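Local coordinates for uncharacterized protein (Cricetid herpesvirus 2, PDB 4ZKQ) that probably acts as a viral decoy receptor that binds host chemokines, structurally related to other herpesvirus decoy receptors, at residues 165-170 with 175-180. Residues are numbered along the deposited sequence; the frame is centred on the assembly and turned at random.
Sequences LIHFKE and GVCSLW
His167 and Cys177 face each other as a non-hydrogen-bonded pair in an antiparallel beta hairpin, and the histidine illustrates how one side chain can tie a strand pair to its surroundings. From His167 CB (4.1 Å) through CG (3.8 Å) to CD2 (3.3 Å) the distance to Cys177 SG shortens. Because CG stands anti to the backbone N (chi1 -179°), the imidazole leans across toward the partner strand, meeting the sulfur obliquely. Farther along the ring, CE1 and NE2 reach the backbone of Gly175, NE2 lying 3.7 Å from its CA; the lack of a side chain there leaves room for the ring. NE2 is also hydrogen-bonded to Thr51 O, which probably helps to hold the ring in this rotation, while SG closes a disulfide with Cys52, the residue after Thr51.

Two reciprocal pairs of backbone hydrogen bonds hold the strands together, Ile166 with Ser178 and Phe168 with Val176. On the face opposite the histidine, in the Ser178 conformer given here, one of two, OG lies 3.5 Å from Ile166 CB and accepts a hydrogen bond from Trp180 NE1 (2.9 Å), bent to 134° at the hydrogen. Near the turn, the extended Glu170 chain brings OE2 within 3.3 Å of Val176 CG2. Toward the other end, Leu165 CB touches Leu179 CD1 at 4.1 Å.

The hairpin, formed by strands 161-169 and 175-181, is internal to a mixed sheet, between strands 85-94 and 54-59. Helix 44-51 covers Leu165 on the histidine's face, with Val44, Ile47 and Ile48 against it, and on the other face Ile166 and Trp180 pack on Leu73 of strand 68-74, in a second sheet.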
loop_
_atom_site.group_PDB
_atom_site.type_symbol
_atom_site.label_atom_id
_atom_site.label_comp_id
_atom_site.label_asym_id
_atom_site.label_seq_id
_atom_site.Cartn_x
_atom_site.Cartn_y
_atom_site.Cartn_z
ATOM N N LEU A 165 2.727 -10.011 8.297
ATOM C CA LEU A 165 2.230 -8.648 8.351
ATOM C C LEU A 165 3.187 -7.717 7.642
ATOM O O LEU A 165 4.396 -7.789 7.862
ATOM C CB LEU A 165 2.067 -8.202 9.810
ATOM C CG LEU A 165 1.801 -6.713 10.054
ATOM C CD1 LEU A 165 0.417 -6.317 9.556
ATOM C CD2 LEU A 165 1.979 -6.369 11.527
ATOM N N ILE A 166 2.649 -6.843 6.798
ATOM C CA ILE A 166 3.400 -5.700 6.315
ATOM C C ILE A 166 2.705 -4.437 6.798
ATOM O O ILE A 166 1.520 -4.222 6.552
ATOM C CB ILE A 166 3.534 -5.693 4.790
ATOM C CG1 ILE A 166 4.381 -6.894 4.347
ATOM C CG2 ILE A 166 4.172 -4.385 4.314
ATOM C CD1 ILE A 166 4.403 -7.124 2.875
ATOM N N HIS A 167 3.462 -3.629 7.524
ATOM C CA HIS A 167 3.025 -2.314 7.934
ATOM C C HIS A 167 3.744 -1.329 7.038
ATOM O O HIS A 167 4.970 -1.288 7.047
ATOM C CB HIS A 167 3.353 -2.050 9.408
ATOM C CG HIS A 167 2.910 -0.713 9.887
ATOM N ND1 HIS A 167 3.578 0.457 9.557
ATOM C CD2 HIS A 167 1.856 -0.335 10.643
ATOM C CE1 HIS A 167 2.954 1.482 10.101
ATOM N NE2 HIS A 167 1.904 1.030 10.768
ATOM N N PHE A 168 2.995 -0.581 6.237
ATOM C CA PHE A 168 3.567 0.464 5.388
ATOM C C PHE A 168 3.178 1.838 5.919
ATOM O O PHE A 168 2.002 2.222 5.892
ATOM C CB PHE A 168 3.095 0.296 3.942
ATOM C CG PHE A 168 3.786 1.209 2.958
ATOM C CD1 PHE A 168 5.052 0.911 2.484
ATOM C CD2 PHE A 168 3.159 2.347 2.493
ATOM C CE1 PHE A 168 5.687 1.750 1.572
ATOM C CE2 PHE A 168 3.786 3.185 1.585
ATOM C CZ PHE A 168 5.049 2.887 1.127
ATOM N N LYS A 169 4.160 2.565 6.436
ATOM C CA LYS A 169 3.920 3.921 6.912
ATOM C C LYS A 169 4.083 4.876 5.747
ATOM O O LYS A 169 5.194 5.110 5.266
ATOM C CB LYS A 169 4.860 4.303 8.056
ATOM C CG LYS A 169 4.441 5.612 8.705
ATOM C CD LYS A 169 5.221 5.932 9.960
ATOM C CE LYS A 169 4.489 6.987 10.781
ATOM N NZ LYS A 169 5.214 7.336 12.033
ATOM N N GLU A 170 2.957 5.394 5.272
ATOM C CA GLU A 170 2.947 6.313 4.149
ATOM C C GLU A 170 3.563 7.647 4.514
ATOM O O GLU A 170 3.745 7.980 5.691
ATOM C CB GLU A 170 1.515 6.538 3.647
ATOM C CG GLU A 170 0.867 5.292 3.090
ATOM C CD GLU A 170 -0.472 5.561 2.425
ATOM O OE1 GLU A 170 -1.077 6.612 2.704
ATOM O OE2 GLU A 170 -0.920 4.715 1.624
ATOM N N GLY A 175 -0.906 4.378 8.545
ATOM C CA GLY A 175 -0.447 3.008 8.635
ATOM C C GLY A 175 -1.297 2.105 7.767
ATOM O O GLY A 175 -2.411 1.727 8.142
ATOM N N VAL A 176 -0.773 1.769 6.595
ATOM C CA VAL A 176 -1.492 0.936 5.645
ATOM C C VAL A 176 -0.935 -0.475 5.704
ATOM O O VAL A 176 0.192 -0.731 5.287
ATOM C CB VAL A 176 -1.388 1.500 4.229
ATOM C CG1 VAL A 176 -2.127 0.620 3.252
ATOM C CG2 VAL A 176 -1.966 2.898 4.207
ATOM N N CYS A 177 -1.740 -1.389 6.228
ATOM C CA CYS A 177 -1.241 -2.706 6.573
ATOM C C CYS A 177 -1.831 -3.816 5.730
ATOM O O CYS A 177 -2.901 -3.675 5.138
ATOM C CB CYS A 177 -1.506 -2.974 8.046
ATOM S SG CYS A 177 -0.702 -1.734 9.079
ATOM N N SER A 178 -1.117 -4.930 5.667
ATOM C CA SER A 178 -1.628 -6.100 4.983
ATOM C C SER A 178 -1.241 -7.339 5.764
ATOM O O SER A 178 -0.131 -7.437 6.282
ATOM C CB SER A 178 -1.103 -6.167 3.550
ATOM O OG SER A 178 0.305 -6.196 3.525
ATOM N N LEU A 179 -2.178 -8.273 5.859
ATOM C CA LEU A 179 -1.969 -9.503 6.606
ATOM C C LEU A 179 -2.174 -10.689 5.682
ATOM O O LEU A 179 -3.284 -10.937 5.215
ATOM C CB LEU A 179 -2.901 -9.573 7.815
ATOM C CG LEU A 179 -2.650 -10.727 8.793
ATOM C CD1 LEU A 179 -1.239 -10.655 9.343
ATOM C CD2 LEU A 179 -3.670 -10.659 9.921
ATOM N N TRP A 180 -1.078 -11.396 5.416
ATOM C CA TRP A 180 -1.047 -12.512 4.479
ATOM C C TRP A 180 -0.938 -13.795 5.279
ATOM O O TRP A 180 0.093 -14.054 5.886
ATOM C CB TRP A 180 0.130 -12.379 3.506
ATOM C CG TRP A 180 0.167 -11.046 2.880
ATOM C CD1 TRP A 180 0.841 -9.949 3.329
ATOM C CD2 TRP A 180 -0.534 -10.636 1.708
ATOM N NE1 TRP A 180 0.608 -8.879 2.503
ATOM C CE2 TRP A 180 -0.235 -9.277 1.493
ATOM C CE3 TRP A 180 -1.388 -11.290 0.807
ATOM C CZ2 TRP A 180 -0.752 -8.555 0.429
ATOM C CZ3 TRP A 180 -1.898 -10.574 -0.255
ATOM C CH2 TRP A 180 -1.583 -9.220 -0.433
#